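PDB 3EUA: fructosamine deglycase FrlB from Bacillus subtilis, which catalyses the conversion of a range of fructosamine 6-phosphates to glucose 6-phosphate and a free amino acid. Local coordinates for residues I213-E218 with V302-A307; R261-S266 with L273-A278. One frame throughout, in Å; residues are numbered along the deposited sequence. Where two conformers were deposited one is given.

Both contacts belong to the second SIS domain, whose parallel sheet carries helices on its two faces. Interaction 2 joins helix 256-269 to strand 273-277, the outermost strand of that sheet within the chain, while interaction 1 pairs helices 205-220 and 288-313. Their centres lie about 18 Å apart, and interaction 2 is nested in the chain between the segments of interaction 1. Strand 273-277 connects them: Leu-273 and Val-275 face helix 256-269, whereas Thr-274 and Leu-276 face helix 288-313, where Leu-276 CD2 meets Val-302 CG1 at 3.6 Å and Thr-274 CG2 meets Tyr-306 CE2 at 3.6 Å. Both regions also touch the second subunit.

Interaction 1: I213-E218 with V302-A307; sequences ICILME and VLRSYA
Ile-215 of helix 205-220 meets Ala-307 and Arg-304 of helix 288-313, and its branched side chain carries its half of the contact alone. Its CB points at the other helix, and there the chain divides. The CG2 methyl packs on Ala-307 CB at 3.5 Å. On the other branch CG1 is the looser neighbour, 4.2 Å from Ala-307 CB, but a turn at chi2 (-69°) brings the tip back, so that CD1 lies 3.7 Å from Ala-307 CB. The alanine methyl therefore sits against the notch between CG2 and CD1. CD1 also rests over one face of the Arg-304 guanidinium, 3.9 Å from NH2.

Isoleucine suits its place because the beta-branch sets one methyl on Ala-307 while the longer arm reaches both partners. Alanine's short methyl lets the helices come close: the CA atoms of Ile-215 and Ala-307 are 6.7 Å apart. Arginine suits the margin, since its long chain, bent at chi2 (82°), swings a flat group across to the isoleucine while remaining partly exposed. The Tyr-306 ring meets Phe-186 of helix 158-190, and Tyr-211 of helix 205-220 also packs on Ala-307.

No hydrogen bond spans the two segments. Apolar burial and van der Waals contact hold this small joint between two helices of the second SIS domain, with a charged guanidinium offering one face at its partly exposed border.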
loop_
_atom_site.group_PDB
_atom_site.type_symbol
_atom_site.label_atom_id
_atom_site.label_comp_id
_atom_site.label_asym_id
_atom_site.label_seq_id
_atom_site.Cartn_x
_atom_site.Cartn_y
_atom_site.Cartn_z
ATOM N N ILE A 213 -0.478 12.621 -2.000
ATOM C CA ILE A 213 -1.936 12.730 -1.947
ATOM C C ILE A 213 -2.498 13.975 -1.245
ATOM O O ILE A 213 -3.531 14.479 -1.660
ATOM C CB ILE A 213 -2.601 11.441 -1.399
ATOM C CG1 ILE A 213 -2.214 11.192 0.058
ATOM C CG2 ILE A 213 -2.288 10.243 -2.340
ATOM C CD1 ILE A 213 -3.304 10.487 0.840
ATOM N N CYS A 214 -1.777 14.467 -0.241
ATOM C CA CYS A 214 -2.152 15.637 0.549
ATOM C C CYS A 214 -1.536 16.941 0.056
ATOM O O CYS A 214 -2.238 17.819 -0.374
ATOM C CB CYS A 214 -1.789 15.406 2.003
ATOM S SG CYS A 214 -2.703 14.001 2.693
ATOM N N ILE A 215 -0.225 17.065 0.060
ATOM C CA ILE A 215 0.343 18.329 -0.348
ATOM C C ILE A 215 0.131 18.602 -1.832
ATOM O O ILE A 215 -0.448 19.645 -2.215
ATOM C CB ILE A 215 1.853 18.436 -0.027
ATOM C CG1 ILE A 215 2.112 18.349 1.491
ATOM C CG2 ILE A 215 2.414 19.719 -0.658
ATOM C CD1 ILE A 215 1.631 19.554 2.327
ATOM N N LEU A 216 0.519 17.649 -2.665
ATOM C CA LEU A 216 0.448 17.880 -4.097
ATOM C C LEU A 216 -0.949 17.839 -4.699
ATOM O O LEU A 216 -1.398 18.829 -5.245
ATOM C CB LEU A 216 1.438 16.945 -4.824
ATOM C CG LEU A 216 2.919 17.229 -4.440
ATOM C CD1 LEU A 216 3.842 16.195 -5.059
ATOM C CD2 LEU A 216 3.394 18.654 -4.824
HETATM N N MSE A 217 -1.626 16.707 -4.585
HETATM C CA MSE A 217 -2.958 16.529 -5.139
HETATM C C MSE A 217 -3.991 17.404 -4.426
HETATM O O MSE A 217 -4.530 18.350 -5.013
HETATM C CB MSE A 217 -3.358 15.039 -5.107
HETATM C CG MSE A 217 -2.451 14.145 -5.960
HETATM SE SE MSE A 217 -2.896 12.280 -5.924
HETATM C CE MSE A 217 -4.571 12.399 -7.103
ATOM N N GLU A 218 -4.216 17.132 -3.153
ATOM C CA GLU A 218 -5.194 17.869 -2.358
ATOM C C GLU A 218 -4.974 19.352 -2.256
ATOM O O GLU A 218 -5.877 20.140 -2.583
ATOM C CB GLU A 218 -5.228 17.335 -0.925
ATOM C CG GLU A 218 -6.329 17.887 -0.028
ATOM C CD GLU A 218 -6.199 17.409 1.430
ATOM O OE1 GLU A 218 -5.187 16.762 1.794
ATOM O OE2 GLU A 218 -7.129 17.722 2.222
ATOM N N VAL A 302 10.707 18.727 6.978
ATOM C CA VAL A 302 11.410 19.494 5.933
ATOM C C VAL A 302 10.517 19.687 4.714
ATOM O O VAL A 302 10.428 20.793 4.160
ATOM C CB VAL A 302 12.703 18.800 5.532
ATOM C CG1 VAL A 302 13.300 19.429 4.276
ATOM C CG2 VAL A 302 13.692 18.825 6.728
ATOM N N LEU A 303 9.823 18.618 4.317
ATOM C CA LEU A 303 8.904 18.653 3.178
ATOM C C LEU A 303 7.798 19.682 3.374
ATOM O O LEU A 303 7.366 20.309 2.415
ATOM C CB LEU A 303 8.312 17.275 2.910
ATOM C CG LEU A 303 9.195 16.284 2.157
ATOM C CD1 LEU A 303 8.531 14.942 2.164
ATOM C CD2 LEU A 303 9.483 16.786 0.720
ATOM N N ARG A 304 7.371 19.892 4.613
ATOM C CA ARG A 304 6.366 20.907 4.863
ATOM C C ARG A 304 6.900 22.286 4.488
ATOM O O ARG A 304 6.136 23.100 4.023
ATOM C CB ARG A 304 5.918 20.940 6.314
ATOM C CG ARG A 304 4.684 21.838 6.558
ATOM C CD ARG A 304 3.462 21.081 6.202
ATOM N NE ARG A 304 2.227 21.852 6.257
ATOM C CZ ARG A 304 1.007 21.304 6.177
ATOM N NH1 ARG A 304 -0.072 22.078 6.237
ATOM N NH2 ARG A 304 0.851 19.979 6.074
ATOM N N SER A 305 8.187 22.566 4.697
ATOM C CA SER A 305 8.741 23.866 4.341
ATOM C C SER A 305 8.782 24.016 2.816
ATOM O O SER A 305 8.597 25.112 2.286
ATOM C CB SER A 305 10.114 24.063 4.991
ATOM O OG SER A 305 11.074 23.173 4.468
ATOM N N TYR A 306 8.995 22.896 2.111
ATOM C CA TYR A 306 9.002 22.886 0.655
ATOM C C TYR A 306 7.593 23.209 0.169
ATOM O O TYR A 306 7.432 23.994 -0.763
ATOM C CB TYR A 306 9.472 21.538 0.093
ATOM C CG TYR A 306 10.979 21.281 0.059
ATOM C CD1 TYR A 306 11.770 21.415 1.194
ATOM C CD2 TYR A 306 11.597 20.831 -1.114
ATOM C CE1 TYR A 306 13.134 21.155 1.160
ATOM C CE2 TYR A 306 12.955 20.562 -1.158
ATOM C CZ TYR A 306 13.724 20.721 -0.022
ATOM O OH TYR A 306 15.083 20.448 -0.082
ATOM N N ALA A 307 6.591 22.617 0.815
ATOM C CA ALA A 307 5.172 22.844 0.491
ATOM C C ALA A 307 4.780 24.307 0.656
ATOM O O ALA A 307 4.108 24.867 -0.205
ATOM C CB ALA A 307 4.278 21.938 1.359
#

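Interaction 2: R261-S266 with L273-A278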
loop_
_atom_site.group_PDB
_atom_site.type_symbol
_atom_site.label_atom_id
_atom_site.label_comp_id
_atom_site.label_asym_id
_atom_site.label_seq_id
_atom_site.Cartn_x
_atom_site.Cartn_y
_atom_site.Cartn_z
ATOM N N ARG A 261 19.629 2.885 -4.476
ATOM C CA ARG A 261 19.644 2.301 -5.809
ATOM C C ARG A 261 18.759 3.124 -6.749
ATOM O O ARG A 261 19.154 3.418 -7.889
ATOM C CB ARG A 261 19.201 0.832 -5.748
ATOM C CG ARG A 261 19.260 0.097 -7.040
ATOM C CD ARG A 261 18.510 -1.182 -6.943
ATOM N NE ARG A 261 18.554 -1.921 -8.206
ATOM C CZ ARG A 261 17.779 -2.972 -8.474
ATOM N NH1 ARG A 261 16.907 -3.421 -7.581
ATOM N NH2 ARG A 261 17.853 -3.571 -9.652
ATOM N N ALA A 262 17.587 3.501 -6.262
ATOM C CA ALA A 262 16.610 4.315 -7.012
ATOM C C ALA A 262 17.194 5.679 -7.386
ATOM O O ALA A 262 17.053 6.139 -8.517
ATOM C CB ALA A 262 15.351 4.462 -6.181
ATOM N N LEU A 263 17.863 6.316 -6.434
ATOM C CA LEU A 263 18.485 7.616 -6.663
ATOM C C LEU A 263 19.565 7.505 -7.717
ATOM O O LEU A 263 19.643 8.344 -8.627
ATOM C CB LEU A 263 19.105 8.164 -5.371
ATOM C CG LEU A 263 19.836 9.513 -5.498
ATOM C CD1 LEU A 263 18.935 10.614 -6.105
ATOM C CD2 LEU A 263 20.431 9.941 -4.134
ATOM N N THR A 264 20.412 6.492 -7.585
ATOM C CA THR A 264 21.497 6.283 -8.537
ATOM C C THR A 264 20.964 6.245 -9.977
ATOM O O THR A 264 21.480 6.935 -10.855
ATOM C CB THR A 264 22.307 4.976 -8.218
ATOM O OG1 THR A 264 22.926 5.104 -6.934
ATOM C CG2 THR A 264 23.378 4.730 -9.241
ATOM N N PHE A 265 19.934 5.430 -10.204
ATOM C CA PHE A 265 19.358 5.317 -11.521
ATOM C C PHE A 265 18.777 6.645 -11.985
ATOM O O PHE A 265 19.070 7.090 -13.089
ATOM C CB PHE A 265 18.258 4.252 -11.517
ATOM C CG PHE A 265 17.585 4.089 -12.827
ATOM C CD1 PHE A 265 18.145 3.282 -13.800
ATOM C CD2 PHE A 265 16.364 4.713 -13.088
ATOM C CE1 PHE A 265 17.537 3.112 -15.001
ATOM C CE2 PHE A 265 15.736 4.564 -14.313
ATOM C CZ PHE A 265 16.318 3.757 -15.262
ATOM N N SER A 266 17.972 7.269 -11.117
ATOM C CA SER A 266 17.277 8.523 -11.418
ATOM C C SER A 266 18.235 9.655 -11.787
ATOM O O SER A 266 17.898 10.482 -12.636
ATOM C CB SER A 266 16.362 8.939 -10.255
ATOM O OG SER A 266 15.440 7.893 -9.945
ATOM N N LEU A 273 15.411 16.346 -10.250
ATOM C CA LEU A 273 15.359 15.569 -8.999
ATOM C C LEU A 273 15.465 16.460 -7.778
ATOM O O LEU A 273 16.271 17.382 -7.752
ATOM C CB LEU A 273 16.527 14.582 -8.933
ATOM C CG LEU A 273 16.689 13.598 -10.084
ATOM C CD1 LEU A 273 17.790 12.630 -9.757
ATOM C CD2 LEU A 273 15.388 12.836 -10.344
ATOM N N THR A 274 14.609 16.213 -6.787
ATOM C CA THR A 274 14.639 16.973 -5.540
ATOM C C THR A 274 14.901 15.912 -4.526
ATOM O O THR A 274 14.004 15.113 -4.215
ATOM C CB THR A 274 13.321 17.703 -5.272
ATOM O OG1 THR A 274 13.137 18.710 -6.280
ATOM C CG2 THR A 274 13.375 18.384 -3.958
ATOM N N VAL A 275 16.118 15.888 -3.997
ATOM C CA VAL A 275 16.531 14.828 -3.093
ATOM C C VAL A 275 16.632 15.275 -1.633
ATOM O O VAL A 275 17.291 16.257 -1.326
ATOM C CB VAL A 275 17.933 14.266 -3.509
ATOM C CG1 VAL A 275 18.346 13.100 -2.634
ATOM C CG2 VAL A 275 17.941 13.872 -5.001
ATOM N N LEU A 276 15.954 14.562 -0.747
ATOM C CA LEU A 276 16.030 14.857 0.695
ATOM C C LEU A 276 16.647 13.645 1.322
ATOM O O LEU A 276 16.040 12.561 1.330
ATOM C CB LEU A 276 14.650 15.101 1.331
ATOM C CG LEU A 276 14.001 16.446 1.062
ATOM C CD1 LEU A 276 13.527 16.527 -0.382
ATOM C CD2 LEU A 276 12.857 16.598 2.065
ATOM N N ASP A 277 17.868 13.803 1.815
ATOM C CA ASP A 277 18.594 12.684 2.414
ATOM C C ASP A 277 18.765 12.936 3.902
ATOM O O ASP A 277 19.467 13.873 4.306
ATOM C CB ASP A 277 19.962 12.509 1.721
ATOM C CG ASP A 277 20.764 11.285 2.229
ATOM O OD1 ASP A 277 20.402 10.638 3.243
ATOM O OD2 ASP A 277 21.796 10.971 1.597
ATOM N N ALA A 278 18.125 12.093 4.713
ATOM C CA ALA A 278 18.172 12.190 6.164
ATOM C C ALA A 278 19.604 12.089 6.717
ATOM O O ALA A 278 19.905 12.574 7.800
ATOM C CB ALA A 278 17.307 11.106 6.782
#
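Leu-263 lays its two methyls against those of Val-275, the side chains crossing at about a right angle: CD1 of the leucine reaches CG2 of the valine at 3.6 Å, and CD2 of Leu-263 approaches CG1 of Val-275 at 4.1 Å. With CG anti to the backbone N (chi1 178°), the leucine extends from the flank of helix 256-269 to the strand. A beta-branched valine fits here, offering two methyls close to its backbone, and its CB points at the helix.

One helical turn after Leu-263, Ser-266 meets Leu-273, whose CD1 lies 3.6 Å from the Ser-266 carbonyl O and whose CD2 comes within 4.0 Å of Ser-266 CB. Leu-263 CD1 is 4.3 Å from Leu-273 CD1. Serine is small enough to admit the leucine, and its hydroxyl is occupied: OG donates to Ala-262 O at 2.8 Å, from above the carbonyl plane, and also pairs with Tyr-232 OH. Shortening Leu-273 to an alanine removes both methyls and would probably leave a gap between Ser-266 CB and Leu-263 CD1.

Segments 261-266 and 273-277 run roughly antiparallel, their axes at 153°, as expected within a beta-alpha-beta unit, here strand 246-250, helix 256-269 and strand 273-277. Strand 246-250 shares in the packing, with Ile-248 on Ser-266 and Leu-250 on Val-275. Without any hydrogen bond between the segments, the helix is seated on the sheet margin by methyl packing.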